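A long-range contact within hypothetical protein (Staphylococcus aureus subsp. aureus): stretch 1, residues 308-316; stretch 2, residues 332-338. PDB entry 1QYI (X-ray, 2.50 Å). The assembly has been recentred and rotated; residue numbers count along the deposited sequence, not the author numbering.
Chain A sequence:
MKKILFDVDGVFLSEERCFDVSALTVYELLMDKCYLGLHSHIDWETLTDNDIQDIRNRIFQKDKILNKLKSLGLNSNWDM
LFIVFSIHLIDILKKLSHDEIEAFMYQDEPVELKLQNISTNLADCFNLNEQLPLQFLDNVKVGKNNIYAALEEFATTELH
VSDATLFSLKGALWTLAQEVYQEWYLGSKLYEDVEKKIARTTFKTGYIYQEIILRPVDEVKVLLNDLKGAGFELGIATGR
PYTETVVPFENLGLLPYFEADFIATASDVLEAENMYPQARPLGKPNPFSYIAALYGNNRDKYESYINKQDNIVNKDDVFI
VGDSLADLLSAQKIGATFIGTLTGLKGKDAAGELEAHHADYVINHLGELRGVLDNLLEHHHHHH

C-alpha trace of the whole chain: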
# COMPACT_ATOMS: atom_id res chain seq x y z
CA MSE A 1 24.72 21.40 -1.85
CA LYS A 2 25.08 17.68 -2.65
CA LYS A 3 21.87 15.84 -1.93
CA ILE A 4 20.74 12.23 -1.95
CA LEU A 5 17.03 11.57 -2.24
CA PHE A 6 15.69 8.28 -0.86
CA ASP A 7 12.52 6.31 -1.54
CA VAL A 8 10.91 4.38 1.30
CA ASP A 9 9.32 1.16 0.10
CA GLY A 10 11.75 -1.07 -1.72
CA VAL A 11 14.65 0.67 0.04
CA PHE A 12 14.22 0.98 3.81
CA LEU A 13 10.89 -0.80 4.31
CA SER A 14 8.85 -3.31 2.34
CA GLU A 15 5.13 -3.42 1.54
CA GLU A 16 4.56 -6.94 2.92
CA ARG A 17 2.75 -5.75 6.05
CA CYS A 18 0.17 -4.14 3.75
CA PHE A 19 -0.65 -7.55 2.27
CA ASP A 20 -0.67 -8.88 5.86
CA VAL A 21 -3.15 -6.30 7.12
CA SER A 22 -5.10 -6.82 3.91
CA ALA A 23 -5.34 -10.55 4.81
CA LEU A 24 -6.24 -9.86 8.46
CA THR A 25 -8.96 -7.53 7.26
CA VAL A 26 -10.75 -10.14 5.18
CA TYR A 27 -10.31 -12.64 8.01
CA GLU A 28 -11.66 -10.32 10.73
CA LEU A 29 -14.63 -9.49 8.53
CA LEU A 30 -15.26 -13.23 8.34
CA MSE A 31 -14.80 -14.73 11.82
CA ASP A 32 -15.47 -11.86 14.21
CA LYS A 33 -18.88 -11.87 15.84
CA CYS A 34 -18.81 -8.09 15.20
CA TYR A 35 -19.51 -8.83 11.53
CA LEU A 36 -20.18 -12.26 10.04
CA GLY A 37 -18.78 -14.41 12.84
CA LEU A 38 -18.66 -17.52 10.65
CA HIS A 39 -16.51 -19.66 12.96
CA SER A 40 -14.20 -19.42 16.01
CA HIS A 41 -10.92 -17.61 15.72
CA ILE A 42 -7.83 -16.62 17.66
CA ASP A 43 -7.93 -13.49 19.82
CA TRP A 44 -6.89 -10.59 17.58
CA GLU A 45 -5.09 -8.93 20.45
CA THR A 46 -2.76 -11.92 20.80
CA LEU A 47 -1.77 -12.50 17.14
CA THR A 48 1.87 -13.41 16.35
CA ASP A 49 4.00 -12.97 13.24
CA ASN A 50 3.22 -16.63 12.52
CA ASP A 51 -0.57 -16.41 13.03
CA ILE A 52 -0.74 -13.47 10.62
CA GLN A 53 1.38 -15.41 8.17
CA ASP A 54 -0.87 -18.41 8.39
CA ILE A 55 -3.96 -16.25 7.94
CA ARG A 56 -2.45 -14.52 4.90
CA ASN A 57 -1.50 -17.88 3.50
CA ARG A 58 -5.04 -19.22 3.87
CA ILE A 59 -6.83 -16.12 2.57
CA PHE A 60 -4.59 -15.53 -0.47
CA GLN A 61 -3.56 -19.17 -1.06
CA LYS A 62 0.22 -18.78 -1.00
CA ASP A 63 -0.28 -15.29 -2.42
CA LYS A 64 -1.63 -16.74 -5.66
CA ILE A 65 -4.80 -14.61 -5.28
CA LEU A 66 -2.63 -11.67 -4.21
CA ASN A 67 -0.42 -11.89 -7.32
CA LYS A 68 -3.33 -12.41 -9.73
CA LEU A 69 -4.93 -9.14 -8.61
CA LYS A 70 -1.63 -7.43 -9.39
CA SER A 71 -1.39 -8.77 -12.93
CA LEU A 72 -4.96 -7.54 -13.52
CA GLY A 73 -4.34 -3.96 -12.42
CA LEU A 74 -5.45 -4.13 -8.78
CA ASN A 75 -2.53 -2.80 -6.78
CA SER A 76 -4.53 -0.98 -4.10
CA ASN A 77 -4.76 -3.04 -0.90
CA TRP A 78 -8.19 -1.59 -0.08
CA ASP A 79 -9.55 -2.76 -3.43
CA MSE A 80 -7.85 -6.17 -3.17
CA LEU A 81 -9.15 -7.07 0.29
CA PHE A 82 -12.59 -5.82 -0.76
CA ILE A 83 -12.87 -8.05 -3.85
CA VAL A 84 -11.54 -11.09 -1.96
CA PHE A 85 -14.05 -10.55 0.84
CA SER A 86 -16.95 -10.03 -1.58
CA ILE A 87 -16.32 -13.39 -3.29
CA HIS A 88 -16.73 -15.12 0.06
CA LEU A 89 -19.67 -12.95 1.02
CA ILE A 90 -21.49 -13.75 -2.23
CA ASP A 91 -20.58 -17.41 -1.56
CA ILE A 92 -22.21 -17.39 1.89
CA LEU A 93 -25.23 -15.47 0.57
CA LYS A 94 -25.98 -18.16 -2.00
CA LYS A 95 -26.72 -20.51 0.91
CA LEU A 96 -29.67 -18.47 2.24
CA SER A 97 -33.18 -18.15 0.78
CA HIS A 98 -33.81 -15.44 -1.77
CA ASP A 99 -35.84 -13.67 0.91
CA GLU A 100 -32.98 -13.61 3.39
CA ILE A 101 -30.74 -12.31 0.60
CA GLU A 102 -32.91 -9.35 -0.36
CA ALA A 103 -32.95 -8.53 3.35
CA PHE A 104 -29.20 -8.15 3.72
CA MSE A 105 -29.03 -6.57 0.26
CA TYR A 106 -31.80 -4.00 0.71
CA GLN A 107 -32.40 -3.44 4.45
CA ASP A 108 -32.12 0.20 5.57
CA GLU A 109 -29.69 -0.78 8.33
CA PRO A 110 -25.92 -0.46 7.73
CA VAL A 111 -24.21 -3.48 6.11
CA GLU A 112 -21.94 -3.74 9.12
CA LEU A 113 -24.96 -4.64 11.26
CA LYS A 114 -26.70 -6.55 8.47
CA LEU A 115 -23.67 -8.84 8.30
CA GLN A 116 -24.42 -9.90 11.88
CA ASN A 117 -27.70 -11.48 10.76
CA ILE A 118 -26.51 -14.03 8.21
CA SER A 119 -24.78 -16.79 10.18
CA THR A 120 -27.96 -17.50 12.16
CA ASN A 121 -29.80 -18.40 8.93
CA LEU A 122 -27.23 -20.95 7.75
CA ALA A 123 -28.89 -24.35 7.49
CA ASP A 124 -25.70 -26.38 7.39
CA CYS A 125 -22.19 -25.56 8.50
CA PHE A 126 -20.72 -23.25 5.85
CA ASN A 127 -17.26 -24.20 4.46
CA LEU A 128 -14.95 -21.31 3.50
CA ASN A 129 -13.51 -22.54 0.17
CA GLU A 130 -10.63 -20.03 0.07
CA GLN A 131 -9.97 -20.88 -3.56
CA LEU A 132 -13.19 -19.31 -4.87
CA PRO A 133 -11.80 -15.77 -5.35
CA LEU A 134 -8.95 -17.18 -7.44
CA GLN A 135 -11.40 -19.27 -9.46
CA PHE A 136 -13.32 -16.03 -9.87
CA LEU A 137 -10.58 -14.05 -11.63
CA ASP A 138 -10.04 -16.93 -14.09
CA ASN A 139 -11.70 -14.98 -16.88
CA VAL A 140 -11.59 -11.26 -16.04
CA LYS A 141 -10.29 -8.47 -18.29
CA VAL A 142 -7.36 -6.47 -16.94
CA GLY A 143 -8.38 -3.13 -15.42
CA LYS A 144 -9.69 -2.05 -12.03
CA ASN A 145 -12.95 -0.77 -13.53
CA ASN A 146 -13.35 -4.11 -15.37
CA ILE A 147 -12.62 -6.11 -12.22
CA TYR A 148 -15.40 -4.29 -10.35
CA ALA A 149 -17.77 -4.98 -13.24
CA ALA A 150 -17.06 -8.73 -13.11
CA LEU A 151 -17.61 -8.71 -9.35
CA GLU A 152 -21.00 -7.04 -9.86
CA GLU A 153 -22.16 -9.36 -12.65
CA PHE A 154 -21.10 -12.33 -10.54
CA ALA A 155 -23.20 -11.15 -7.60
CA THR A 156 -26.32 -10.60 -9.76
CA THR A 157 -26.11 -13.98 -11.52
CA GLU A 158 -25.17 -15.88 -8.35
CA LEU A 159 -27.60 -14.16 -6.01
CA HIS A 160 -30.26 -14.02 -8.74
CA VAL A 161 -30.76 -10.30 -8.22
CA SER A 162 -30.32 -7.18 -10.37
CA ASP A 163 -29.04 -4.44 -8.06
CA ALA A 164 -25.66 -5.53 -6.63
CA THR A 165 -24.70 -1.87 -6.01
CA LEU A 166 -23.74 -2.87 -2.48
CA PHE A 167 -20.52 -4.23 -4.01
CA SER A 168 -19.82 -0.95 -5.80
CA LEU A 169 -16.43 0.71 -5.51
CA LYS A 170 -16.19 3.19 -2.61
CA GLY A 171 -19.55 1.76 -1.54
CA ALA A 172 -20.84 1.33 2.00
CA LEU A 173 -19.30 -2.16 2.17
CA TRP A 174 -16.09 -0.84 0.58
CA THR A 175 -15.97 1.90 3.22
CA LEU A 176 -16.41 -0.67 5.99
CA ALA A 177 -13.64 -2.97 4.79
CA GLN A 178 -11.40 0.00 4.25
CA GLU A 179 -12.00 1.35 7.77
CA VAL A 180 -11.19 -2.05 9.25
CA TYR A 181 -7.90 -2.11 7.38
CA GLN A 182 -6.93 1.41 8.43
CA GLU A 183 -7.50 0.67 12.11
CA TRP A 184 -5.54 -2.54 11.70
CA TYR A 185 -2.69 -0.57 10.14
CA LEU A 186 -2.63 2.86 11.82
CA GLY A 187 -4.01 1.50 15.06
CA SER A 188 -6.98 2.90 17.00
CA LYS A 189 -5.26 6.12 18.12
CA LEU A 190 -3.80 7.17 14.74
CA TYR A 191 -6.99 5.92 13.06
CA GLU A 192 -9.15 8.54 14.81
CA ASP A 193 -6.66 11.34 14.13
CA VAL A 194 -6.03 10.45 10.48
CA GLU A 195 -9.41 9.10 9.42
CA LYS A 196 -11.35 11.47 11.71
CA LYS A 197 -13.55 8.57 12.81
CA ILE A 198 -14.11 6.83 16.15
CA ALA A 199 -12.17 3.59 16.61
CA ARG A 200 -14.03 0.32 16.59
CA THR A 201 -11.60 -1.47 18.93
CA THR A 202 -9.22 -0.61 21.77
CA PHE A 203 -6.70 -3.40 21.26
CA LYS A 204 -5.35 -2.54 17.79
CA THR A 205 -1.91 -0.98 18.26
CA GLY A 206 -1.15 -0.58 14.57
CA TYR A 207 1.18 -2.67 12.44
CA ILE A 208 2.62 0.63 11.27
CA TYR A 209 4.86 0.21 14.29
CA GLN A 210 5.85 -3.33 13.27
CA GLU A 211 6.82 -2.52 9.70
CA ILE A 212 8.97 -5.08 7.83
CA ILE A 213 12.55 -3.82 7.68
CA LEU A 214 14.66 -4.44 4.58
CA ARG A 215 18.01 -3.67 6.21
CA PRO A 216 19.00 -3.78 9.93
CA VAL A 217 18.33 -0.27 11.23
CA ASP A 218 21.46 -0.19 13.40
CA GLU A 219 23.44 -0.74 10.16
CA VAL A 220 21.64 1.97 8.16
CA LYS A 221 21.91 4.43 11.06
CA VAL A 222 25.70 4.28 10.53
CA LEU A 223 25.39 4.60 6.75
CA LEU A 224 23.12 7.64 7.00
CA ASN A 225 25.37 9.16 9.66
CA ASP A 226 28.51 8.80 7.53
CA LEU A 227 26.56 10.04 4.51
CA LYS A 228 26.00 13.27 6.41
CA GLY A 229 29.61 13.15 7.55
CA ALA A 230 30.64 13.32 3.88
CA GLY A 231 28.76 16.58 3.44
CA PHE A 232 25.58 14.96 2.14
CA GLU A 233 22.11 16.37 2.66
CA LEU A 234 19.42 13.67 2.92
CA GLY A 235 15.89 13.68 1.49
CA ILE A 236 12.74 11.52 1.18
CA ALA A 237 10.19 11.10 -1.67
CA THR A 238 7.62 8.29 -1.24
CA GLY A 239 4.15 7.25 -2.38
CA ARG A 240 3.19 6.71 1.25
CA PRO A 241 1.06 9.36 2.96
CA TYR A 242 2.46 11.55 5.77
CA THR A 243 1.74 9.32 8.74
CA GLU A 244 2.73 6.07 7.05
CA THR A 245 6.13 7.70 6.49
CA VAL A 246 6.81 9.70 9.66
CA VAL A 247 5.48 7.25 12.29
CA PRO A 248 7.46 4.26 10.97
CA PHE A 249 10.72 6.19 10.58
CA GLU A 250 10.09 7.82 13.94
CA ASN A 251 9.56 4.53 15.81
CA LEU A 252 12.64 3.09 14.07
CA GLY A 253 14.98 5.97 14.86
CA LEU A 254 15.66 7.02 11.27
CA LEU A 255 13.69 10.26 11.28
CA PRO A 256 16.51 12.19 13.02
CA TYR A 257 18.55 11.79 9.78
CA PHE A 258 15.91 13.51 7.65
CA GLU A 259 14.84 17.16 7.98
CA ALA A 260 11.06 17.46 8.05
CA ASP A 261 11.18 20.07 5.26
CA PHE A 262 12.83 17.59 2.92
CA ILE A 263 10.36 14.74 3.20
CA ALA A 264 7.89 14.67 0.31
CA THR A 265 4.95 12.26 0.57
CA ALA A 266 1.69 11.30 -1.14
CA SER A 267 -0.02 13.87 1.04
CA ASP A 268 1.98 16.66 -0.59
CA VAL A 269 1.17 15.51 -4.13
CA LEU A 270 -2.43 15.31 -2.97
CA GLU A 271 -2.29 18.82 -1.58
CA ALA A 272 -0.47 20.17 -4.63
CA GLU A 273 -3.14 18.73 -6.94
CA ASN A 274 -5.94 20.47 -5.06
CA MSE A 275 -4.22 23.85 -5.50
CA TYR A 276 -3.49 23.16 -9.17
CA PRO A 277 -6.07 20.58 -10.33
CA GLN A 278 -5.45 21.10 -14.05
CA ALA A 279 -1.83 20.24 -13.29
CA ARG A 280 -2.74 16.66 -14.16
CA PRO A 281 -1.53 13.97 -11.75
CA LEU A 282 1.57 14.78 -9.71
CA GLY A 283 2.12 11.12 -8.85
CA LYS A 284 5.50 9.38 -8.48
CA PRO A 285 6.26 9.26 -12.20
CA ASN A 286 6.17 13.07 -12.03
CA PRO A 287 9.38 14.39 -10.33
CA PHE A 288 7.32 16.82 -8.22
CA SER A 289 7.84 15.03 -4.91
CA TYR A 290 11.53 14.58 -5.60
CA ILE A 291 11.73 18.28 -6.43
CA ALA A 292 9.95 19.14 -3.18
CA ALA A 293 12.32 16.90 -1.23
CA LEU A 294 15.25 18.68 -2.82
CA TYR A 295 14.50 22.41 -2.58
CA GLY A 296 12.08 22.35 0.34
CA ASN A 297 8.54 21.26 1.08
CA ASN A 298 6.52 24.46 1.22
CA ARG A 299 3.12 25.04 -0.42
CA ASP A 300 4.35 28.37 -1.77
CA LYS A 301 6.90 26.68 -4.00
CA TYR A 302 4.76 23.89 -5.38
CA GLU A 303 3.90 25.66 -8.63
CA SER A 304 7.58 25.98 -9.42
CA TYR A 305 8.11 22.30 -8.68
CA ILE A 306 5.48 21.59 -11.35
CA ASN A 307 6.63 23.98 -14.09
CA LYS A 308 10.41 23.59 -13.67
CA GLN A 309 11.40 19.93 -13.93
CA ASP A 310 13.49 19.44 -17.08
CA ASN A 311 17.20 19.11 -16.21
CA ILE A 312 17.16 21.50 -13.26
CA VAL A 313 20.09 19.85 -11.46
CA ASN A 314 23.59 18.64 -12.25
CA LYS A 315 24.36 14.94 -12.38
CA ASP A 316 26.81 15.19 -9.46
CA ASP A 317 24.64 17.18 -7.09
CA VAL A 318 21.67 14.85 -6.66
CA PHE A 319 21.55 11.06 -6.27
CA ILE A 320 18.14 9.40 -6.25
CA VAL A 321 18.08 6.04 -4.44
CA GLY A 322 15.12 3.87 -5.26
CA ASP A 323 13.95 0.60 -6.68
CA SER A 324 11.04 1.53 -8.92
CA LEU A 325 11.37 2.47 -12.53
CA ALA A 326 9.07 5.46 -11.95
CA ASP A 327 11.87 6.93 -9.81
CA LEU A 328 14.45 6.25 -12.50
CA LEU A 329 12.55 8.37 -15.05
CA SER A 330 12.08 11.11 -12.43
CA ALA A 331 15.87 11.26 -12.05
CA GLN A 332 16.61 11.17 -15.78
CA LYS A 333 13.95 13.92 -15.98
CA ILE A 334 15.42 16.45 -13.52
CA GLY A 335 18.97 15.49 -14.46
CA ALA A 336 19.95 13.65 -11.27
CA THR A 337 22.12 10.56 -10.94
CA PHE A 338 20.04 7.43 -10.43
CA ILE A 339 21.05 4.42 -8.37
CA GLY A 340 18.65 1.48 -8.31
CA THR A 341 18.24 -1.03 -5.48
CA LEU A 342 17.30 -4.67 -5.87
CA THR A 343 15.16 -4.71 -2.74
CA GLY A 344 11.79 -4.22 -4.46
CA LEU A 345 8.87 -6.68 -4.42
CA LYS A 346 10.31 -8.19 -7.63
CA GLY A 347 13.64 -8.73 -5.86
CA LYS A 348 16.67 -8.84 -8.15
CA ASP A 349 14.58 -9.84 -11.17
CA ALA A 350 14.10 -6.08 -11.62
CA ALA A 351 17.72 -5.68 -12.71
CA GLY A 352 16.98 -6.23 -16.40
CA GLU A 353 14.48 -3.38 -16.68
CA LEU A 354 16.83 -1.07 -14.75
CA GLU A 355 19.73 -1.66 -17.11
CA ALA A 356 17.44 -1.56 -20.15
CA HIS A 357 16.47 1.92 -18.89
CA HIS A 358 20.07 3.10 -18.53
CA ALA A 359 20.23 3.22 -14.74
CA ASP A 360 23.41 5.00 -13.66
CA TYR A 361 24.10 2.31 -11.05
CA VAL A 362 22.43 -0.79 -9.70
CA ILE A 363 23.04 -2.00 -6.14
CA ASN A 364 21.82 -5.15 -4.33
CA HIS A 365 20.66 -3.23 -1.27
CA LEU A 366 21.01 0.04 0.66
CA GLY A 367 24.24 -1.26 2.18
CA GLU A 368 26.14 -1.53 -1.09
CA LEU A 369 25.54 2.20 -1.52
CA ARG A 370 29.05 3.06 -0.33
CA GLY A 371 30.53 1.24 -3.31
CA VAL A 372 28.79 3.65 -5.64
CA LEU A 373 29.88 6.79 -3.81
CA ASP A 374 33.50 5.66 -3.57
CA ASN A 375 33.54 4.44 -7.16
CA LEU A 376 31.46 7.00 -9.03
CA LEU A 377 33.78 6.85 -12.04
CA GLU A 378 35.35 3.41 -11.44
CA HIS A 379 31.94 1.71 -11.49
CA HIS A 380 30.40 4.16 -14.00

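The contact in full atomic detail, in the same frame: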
# COMPACT_ATOMS: atom_id res chain seq x y z
N LYS A 308 8.98 23.72 -13.45
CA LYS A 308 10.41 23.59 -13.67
C LYS A 308 10.90 22.21 -13.24
O LYS A 308 11.23 21.99 -12.07
CB LYS A 308 11.19 24.64 -12.89
CG LYS A 308 11.05 26.06 -13.38
CD LYS A 308 12.12 26.96 -12.74
CE LYS A 308 11.90 28.44 -13.08
NZ LYS A 308 10.63 28.98 -12.47
N GLN A 309 10.96 21.29 -14.20
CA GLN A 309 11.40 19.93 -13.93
C GLN A 309 12.49 19.42 -14.87
O GLN A 309 13.33 18.61 -14.47
CB GLN A 309 10.20 18.98 -13.99
CG GLN A 309 9.10 19.33 -13.01
CD GLN A 309 7.87 18.48 -13.17
OE1 GLN A 309 7.11 18.29 -12.21
NE2 GLN A 309 7.65 17.96 -14.37
N ASP A 310 12.50 19.90 -16.11
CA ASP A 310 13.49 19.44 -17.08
C ASP A 310 14.93 19.87 -16.81
O ASP A 310 15.26 21.05 -16.91
CB ASP A 310 13.07 19.82 -18.50
CG ASP A 310 11.77 19.16 -18.93
OD1 ASP A 310 11.56 17.97 -18.62
OD2 ASP A 310 10.95 19.83 -19.59
N ASN A 311 15.77 18.89 -16.48
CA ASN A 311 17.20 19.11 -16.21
C ASN A 311 17.49 20.34 -15.35
O ASN A 311 18.19 21.25 -15.78
CB ASN A 311 17.94 19.23 -17.54
CG ASN A 311 19.44 19.15 -17.37
OD1 ASN A 311 20.20 19.54 -18.26
ND2 ASN A 311 19.88 18.62 -16.23
N ILE A 312 16.96 20.36 -14.13
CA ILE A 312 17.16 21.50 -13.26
C ILE A 312 18.31 21.29 -12.27
O ILE A 312 18.58 22.15 -11.43
CB ILE A 312 15.88 21.80 -12.47
CG1 ILE A 312 15.48 20.58 -11.64
CG2 ILE A 312 14.77 22.21 -13.42
CD1 ILE A 312 14.42 20.85 -10.59
N VAL A 313 18.98 20.15 -12.37
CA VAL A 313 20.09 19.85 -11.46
C VAL A 313 21.23 19.15 -12.19
O VAL A 313 21.03 18.49 -13.20
CB VAL A 313 19.63 18.95 -10.28
CG1 VAL A 313 18.48 19.61 -9.53
CG2 VAL A 313 19.21 17.57 -10.80
N ASN A 314 22.44 19.30 -11.66
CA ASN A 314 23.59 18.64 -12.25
C ASN A 314 23.67 17.21 -11.77
O ASN A 314 23.27 16.89 -10.65
CB ASN A 314 24.91 19.36 -11.91
CG ASN A 314 25.06 20.70 -12.62
OD1 ASN A 314 24.75 20.82 -13.81
ND2 ASN A 314 25.55 21.70 -11.90
N LYS A 315 24.21 16.36 -12.64
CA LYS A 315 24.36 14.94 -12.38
C LYS A 315 25.12 14.59 -11.10
O LYS A 315 24.87 13.55 -10.50
CB LYS A 315 25.08 14.32 -13.58
CG LYS A 315 24.69 12.90 -13.89
CD LYS A 315 23.20 12.79 -14.19
CE LYS A 315 22.92 11.68 -15.20
NZ LYS A 315 23.62 10.39 -14.86
N ASP A 316 26.03 15.46 -10.67
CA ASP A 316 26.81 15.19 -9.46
C ASP A 316 26.29 15.82 -8.19
O ASP A 316 26.89 15.66 -7.12
CB ASP A 316 28.27 15.64 -9.64
CG ASP A 316 29.16 14.53 -10.14
OD1 ASP A 316 28.86 13.35 -9.83
OD2 ASP A 316 30.17 14.83 -10.80
N GLN A 332 16.16 10.84 -14.44
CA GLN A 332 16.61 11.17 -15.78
C GLN A 332 15.92 12.46 -16.23
O GLN A 332 16.45 13.20 -17.06
CB GLN A 332 16.30 10.04 -16.74
CG GLN A 332 16.90 8.71 -16.29
CD GLN A 332 16.93 7.67 -17.39
OE1 GLN A 332 16.05 7.62 -18.24
NE2 GLN A 332 17.94 6.81 -17.36
N LYS A 333 14.74 12.73 -15.67
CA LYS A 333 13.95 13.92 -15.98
C LYS A 333 14.57 15.22 -15.47
O LYS A 333 14.76 16.16 -16.24
CB LYS A 333 12.54 13.79 -15.39
CG LYS A 333 11.78 15.12 -15.27
CD LYS A 333 11.57 15.81 -16.61
CE LYS A 333 10.29 15.34 -17.30
NZ LYS A 333 9.08 15.65 -16.48
N ILE A 334 14.85 15.26 -14.17
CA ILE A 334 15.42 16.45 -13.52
C ILE A 334 16.93 16.53 -13.69
O ILE A 334 17.55 17.52 -13.28
CB ILE A 334 15.14 16.46 -12.00
CG1 ILE A 334 15.97 15.37 -11.31
CG2 ILE A 334 13.66 16.28 -11.75
CD1 ILE A 334 15.84 15.36 -9.79
N GLY A 335 17.53 15.49 -14.25
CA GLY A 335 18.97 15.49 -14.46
C GLY A 335 19.80 14.98 -13.29
O GLY A 335 20.98 15.31 -13.18
N ALA A 336 19.20 14.17 -12.42
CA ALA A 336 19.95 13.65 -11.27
C ALA A 336 20.49 12.25 -11.53
O ALA A 336 19.99 11.52 -12.38
CB ALA A 336 19.06 13.64 -10.04
N THR A 337 21.54 11.89 -10.79
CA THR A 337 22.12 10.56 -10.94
C THR A 337 21.19 9.56 -10.28
O THR A 337 20.71 9.78 -9.17
CB THR A 337 23.51 10.47 -10.29
OG1 THR A 337 24.47 11.18 -11.09
CG2 THR A 337 23.95 9.02 -10.15
N PHE A 338 20.92 8.45 -10.97
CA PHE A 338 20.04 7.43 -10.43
C PHE A 338 20.77 6.15 -10.04
O PHE A 338 21.61 5.64 -10.78
CB PHE A 338 18.94 7.08 -11.44
CG PHE A 338 18.00 6.00 -10.95
CD1 PHE A 338 17.05 6.28 -9.95
CD2 PHE A 338 18.11 4.70 -11.44
CE1 PHE A 338 16.23 5.28 -9.44
CE2 PHE A 338 17.30 3.68 -10.94
CZ PHE A 338 16.35 3.96 -9.93
O HOH W 1 13.70 16.16 -19.42
O HOH W 2 21.83 16.54 -15.63

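Gln332 makes no contact with stretch 1, so the interface opens at Lys333, near the end of the helix. Its carbonyl accepts a hydrogen bond from the backbone of Asn311: N of Asn311 lies 2.9 Å from O of Lys333, and the N-H...O angle of 178° is practically linear. The Lys333 side chain passes close to Asp310, but NZ stays 4.0 Å from OD1 of Asp310, beyond a salt bridge; the acid is instead linked to O of Lys333 through water 1, by a weak bond on the carbonyl side.

At Ile334, O accepts from N of Val313 at 3.1 Å with a more bent angle, 140°, while CA makes a C-H...O contact of 3.2 Å with O of Gln309. Apolar packing accompanies these: CG1 of Ile334 sits 3.9 Å from CG2 of Val313.

Gly335 leaves the helix with phi/psi of 87/23. An ideal CB here would lie 2.3 Å from ND2 of Asn311 and 2.8 Å from O of Val313, both clashes, and would also jam against the preceding carbonyl; the backbone angles alone call for glycine.

CB of Ala336 reaches CG2 of Val313 at 4.0 Å. Finally, OG1 of Thr337 donates to O of Lys315 over a very short 2.5 Å, whereas Phe338 makes no contact.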